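Local coordinates for outer membrane protein Omp121 (Bacteroides thetaiotaomicron, PDB 5FQ8) that probably imports nutrients across the bacterial outer membrane as a TonB-dependent transporter, a plugged beta-barrel that binds calcium and magnesium ions, at residues B[654-657]-B[662-665]; B[45-50]-B[66-71]. All coordinates share one frame; numbering follows the deposited sequence.

Interaction 1: B[654-657]-B[662-665]; sequences MAFF and SFDV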
loop_
_atom_site.group_PDB
_atom_site.type_symbol
_atom_site.label_atom_id
_atom_site.label_comp_id
_atom_site.label_asym_id
_atom_site.label_seq_id
_atom_site.Cartn_x
_atom_site.Cartn_y
_atom_site.Cartn_z
ATOM N N MET B 654 -48.438 17.135 32.786
ATOM C CA MET B 654 -49.088 17.464 34.044
ATOM C C MET B 654 -48.409 16.764 35.210
ATOM O O MET B 654 -47.961 15.623 35.093
ATOM C CB MET B 654 -50.566 17.085 34.041
ATOM C CG MET B 654 -51.441 17.939 33.174
ATOM S SD MET B 654 -53.150 17.496 33.385
ATOM C CE MET B 654 -53.942 18.641 32.289
ATOM N N ALA B 655 -48.357 17.455 36.342
ATOM C CA ALA B 655 -47.871 16.883 37.585
ATOM C C ALA B 655 -48.928 17.078 38.658
ATOM O O ALA B 655 -49.767 17.974 38.564
ATOM C CB ALA B 655 -46.548 17.513 38.008
ATOM N N PHE B 656 -48.896 16.220 39.671
ATOM C CA PHE B 656 -49.893 16.260 40.731
ATOM C C PHE B 656 -49.237 15.978 42.073
ATOM O O PHE B 656 -48.142 15.419 42.147
ATOM C CB PHE B 656 -51.014 15.240 40.502
ATOM C CG PHE B 656 -51.611 15.277 39.128
ATOM C CD1 PHE B 656 -52.588 16.200 38.811
ATOM C CD2 PHE B 656 -51.215 14.368 38.163
ATOM C CE1 PHE B 656 -53.151 16.225 37.556
ATOM C CE2 PHE B 656 -51.763 14.396 36.905
ATOM C CZ PHE B 656 -52.733 15.323 36.596
ATOM N N PHE B 657 -49.937 16.365 43.134
ATOM C CA PHE B 657 -49.587 16.030 44.513
ATOM C C PHE B 657 -48.108 16.278 44.789
ATOM O O PHE B 657 -47.363 15.380 45.172
ATOM C CB PHE B 657 -49.957 14.587 44.824
ATOM C CG PHE B 657 -51.329 14.197 44.349
ATOM C CD1 PHE B 657 -52.409 15.047 44.505
ATOM C CD2 PHE B 657 -51.534 12.980 43.727
ATOM C CE1 PHE B 657 -53.665 14.680 44.053
ATOM C CE2 PHE B 657 -52.781 12.608 43.270
ATOM C CZ PHE B 657 -53.849 13.456 43.433
ATOM N N SER B 662 -46.794 12.369 37.720
ATOM C CA SER B 662 -46.358 13.208 36.611
ATOM C C SER B 662 -46.413 12.401 35.327
ATOM O O SER B 662 -45.990 11.243 35.309
ATOM C CB SER B 662 -44.939 13.732 36.859
ATOM O OG SER B 662 -44.347 14.201 35.669
ATOM N N PHE B 663 -46.950 13.004 34.266
ATOM C CA PHE B 663 -47.029 12.348 32.969
ATOM C C PHE B 663 -46.773 13.352 31.855
ATOM O O PHE B 663 -47.074 14.538 31.981
ATOM C CB PHE B 663 -48.386 11.671 32.727
ATOM C CG PHE B 663 -49.450 12.608 32.235
ATOM C CD1 PHE B 663 -49.640 12.824 30.883
ATOM C CD2 PHE B 663 -50.264 13.272 33.129
ATOM C CE1 PHE B 663 -50.600 13.692 30.436
ATOM C CE2 PHE B 663 -51.235 14.131 32.689
ATOM C CZ PHE B 663 -51.404 14.348 31.342
ATOM N N ASP B 664 -46.234 12.851 30.748
ATOM C CA ASP B 664 -45.934 13.651 29.567
ATOM C C ASP B 664 -46.344 12.841 28.354
ATOM O O ASP B 664 -46.005 11.661 28.265
ATOM C CB ASP B 664 -44.443 14.019 29.508
ATOM C CG ASP B 664 -44.125 14.999 28.409
ATOM O OD1 ASP B 664 -44.272 16.212 28.615
ATOM O OD2 ASP B 664 -43.713 14.558 27.332
ATOM N N VAL B 665 -47.107 13.456 27.450
ATOM C CA VAL B 665 -47.586 12.805 26.235
ATOM C C VAL B 665 -47.335 13.717 25.050
ATOM O O VAL B 665 -47.702 14.892 25.081
ATOM C CB VAL B 665 -49.084 12.462 26.304
ATOM C CG1 VAL B 665 -49.492 11.665 25.075
ATOM C CG2 VAL B 665 -49.378 11.692 27.540
#
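Strand 654-656 and strand 662-665 run antiparallel, their axes at 170° and 4.9 Å apart at closest approach. Met654 and Phe663 form a hydrogen-bonded pair: Met654 N donates to Phe663 O at 3.0 Å, and Phe663 N returns a bond to Met654 O at 2.9 Å, both nearly straight. Next to them Ala655 and Ser662 make a non-hydrogen-bonded pair with CA atoms 4.1 Å apart. Met654 and Phe663 leave the same face of the sheet side by side. Phe663 CG sits between its own backbone N and carbonyl carbon (chi1 83°), which brings the ring over toward strand 654-656, one face lying above Met654 N near the rim. The Met654 chain, extended beyond CG, runs past Phe663 CE2 with CB, CG and SD in turn, and Met654 SD lies at the ring edge, 5.1 Å from the Phe663 centroid, in a Met-aromatic contact. Phe656 CE2 reaches the Phe663 edge near its plane, 4.2 Å from CD2. With an alanine at Phe663, Met654 and Phe656 would probably lose the ring they lean on, and the thioether this Met-aromatic contact. Strands 582-596 and 697-712 flank the pair, as expected of a beta hairpin in a TonB-dependent receptor barrel wall.

Interaction 2: B[45-50]-B[66-71]; sequences TSVGGE and GKIAGV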
loop_
_atom_site.group_PDB
_atom_site.type_symbol
_atom_site.label_atom_id
_atom_site.label_comp_id
_atom_site.label_asym_id
_atom_site.label_seq_id
_atom_site.Cartn_x
_atom_site.Cartn_y
_atom_site.Cartn_z
ATOM N N THR B 45 -36.461 15.855 27.038
ATOM C CA THR B 45 -36.226 15.122 28.272
ATOM C C THR B 45 -34.904 15.564 28.880
ATOM O O THR B 45 -33.908 15.696 28.164
ATOM C CB THR B 45 -36.214 13.629 28.020
ATOM O OG1 THR B 45 -37.514 13.205 27.622
ATOM C CG2 THR B 45 -35.832 12.895 29.271
ATOM N N SER B 46 -34.901 15.811 30.188
ATOM C CA SER B 46 -33.697 16.193 30.907
ATOM C C SER B 46 -33.242 15.032 31.767
ATOM O O SER B 46 -34.064 14.381 32.410
ATOM C CB SER B 46 -33.927 17.425 31.781
ATOM O OG SER B 46 -34.431 18.504 31.026
ATOM N N VAL B 47 -31.946 14.755 31.747
ATOM C CA VAL B 47 -31.323 13.806 32.655
ATOM C C VAL B 47 -30.061 14.440 33.201
ATOM O O VAL B 47 -29.296 15.053 32.454
ATOM C CB VAL B 47 -30.980 12.471 31.974
ATOM C CG1 VAL B 47 -30.386 11.521 32.982
ATOM C CG2 VAL B 47 -32.198 11.878 31.363
ATOM N N GLY B 48 -29.850 14.300 34.482
ATOM C CA GLY B 48 -28.643 14.802 35.079
ATOM C C GLY B 48 -27.556 13.761 35.101
ATOM O O GLY B 48 -27.806 12.559 34.981
ATOM N N GLY B 49 -26.334 14.247 35.269
ATOM C CA GLY B 49 -25.187 13.382 35.102
ATOM C C GLY B 49 -25.193 12.207 36.047
ATOM O O GLY B 49 -24.714 11.129 35.703
ATOM N N GLU B 50 -25.750 12.398 37.239
ATOM C CA GLU B 50 -25.753 11.346 38.237
ATOM C C GLU B 50 -26.459 10.100 37.716
ATOM O O GLU B 50 -25.973 8.980 37.904
ATOM C CB GLU B 50 -26.407 11.882 39.497
ATOM C CG GLU B 50 -26.042 11.186 40.787
ATOM C CD GLU B 50 -26.817 11.747 41.949
ATOM O OE1 GLU B 50 -26.863 12.986 42.081
ATOM O OE2 GLU B 50 -27.407 10.949 42.699
ATOM N N GLY B 66 -33.587 2.580 26.438
ATOM C CA GLY B 66 -34.932 2.281 26.887
ATOM C C GLY B 66 -35.423 3.102 28.056
ATOM O O GLY B 66 -36.324 2.665 28.771
ATOM N N LYS B 67 -34.858 4.280 28.277
ATOM C CA LYS B 67 -35.243 5.113 29.408
ATOM C C LYS B 67 -35.927 6.401 28.999
ATOM O O LYS B 67 -36.306 7.181 29.871
ATOM C CB LYS B 67 -34.021 5.450 30.268
ATOM C CG LYS B 67 -33.348 4.260 30.921
ATOM C CD LYS B 67 -32.333 4.707 31.947
ATOM C CE LYS B 67 -31.957 3.594 32.925
ATOM N NZ LYS B 67 -31.418 2.382 32.236
ATOM N N ILE B 68 -36.087 6.658 27.706
ATOM C CA ILE B 68 -36.605 7.931 27.214
ATOM C C ILE B 68 -37.469 7.664 25.997
ATOM O O ILE B 68 -37.051 6.964 25.071
ATOM C CB ILE B 68 -35.476 8.910 26.852
ATOM C CG1 ILE B 68 -34.600 9.188 28.059
ATOM C CG2 ILE B 68 -36.054 10.202 26.344
ATOM C CD1 ILE B 68 -33.483 10.089 27.756
ATOM N N ALA B 69 -38.667 8.218 25.993
ATOM C CA ALA B 69 -39.602 7.925 24.923
ATOM C C ALA B 69 -39.121 8.531 23.622
ATOM O O ALA B 69 -38.658 9.671 23.588
ATOM C CB ALA B 69 -40.991 8.454 25.270
ATOM N N GLY B 70 -39.235 7.758 22.550
ATOM C CA GLY B 70 -38.884 8.217 21.221
ATOM C C GLY B 70 -37.408 8.264 20.915
ATOM O O GLY B 70 -37.037 8.768 19.853
ATOM N N VAL B 71 -36.560 7.769 21.808
ATOM C CA VAL B 71 -35.116 7.809 21.640
ATOM C C VAL B 71 -34.629 6.366 21.666
ATOM O O VAL B 71 -34.480 5.761 22.732
ATOM C CB VAL B 71 -34.430 8.665 22.710
ATOM C CG1 VAL B 71 -32.931 8.690 22.475
ATOM C CG2 VAL B 71 -34.972 10.072 22.676
#
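Thr45 and Ile68 meet through van der Waals contacts, the two side chains passing one another as they reach from opposing backbones. The CG2 branch of Ile68 lies against the root of the threonine, 3.6 Å from Thr45 OG1 and 3.8 Å from Thr45 CB. The other branch carries CD1 alongside the threonine methyl, with Thr45 CG2 to Ile68 CD1 at 4.0 Å. Thr45 CG2 stands opposite its own backbone N while OG1 sits beside that N (chi1 -66°), and this setting presents both branches to the isoleucine. Farther along the strand, Val47 CG2 comes within 4.2 Å of Ile68 CD1, so the isoleucine bridges two residues that project from one side of strand 44-48. Ile143 of strand 138-144 also packs on Ile68.

This is the plug domain of a TonB-dependent receptor: strand 44-48 is an outermost strand of its small mixed sheet, and the loop ahead of strand 71-75 lies over it.

Polar bonding goes to other partners, for no hydrogen bond crosses between 45-50 and 66-71. Thr45 OG1 is hydrogen-bonded to Lys145 NZ, and the strand pairs through its backbone with 138-144. On the loop side, a type II turn runs from Ile68 to Val71, closed by a weak bond of 3.4 Å from Val71 N to Ile68 O. Gly70 N, within that turn, donates to Thr725 OG1 and so ties the plug loop to barrel strand 716-731.

How the interactions relate
Interaction 1 belongs to the barrel wall and is a surface contact, its centre about 33 Å from the centre of the chain; interaction 2 sits in the plug, partly buried, at about 18 Å. They share no secondary-structure element. The centres of interactions 1 and 2 are about 16 Å apart and the nearest atoms of interactions 1 and 2 about 6 Å, so they do not touch. The chemistry follows the place in the fold: neighbouring strands in the wall are joined by backbone hydrogen bonds with aromatic and thioether groups alongside, whereas a strand and a loop in the plug meet through aliphatic side chains and a threonine. Interaction 1 is also local in sequence, within one hairpin, while interaction 2 reaches across a helix and loop.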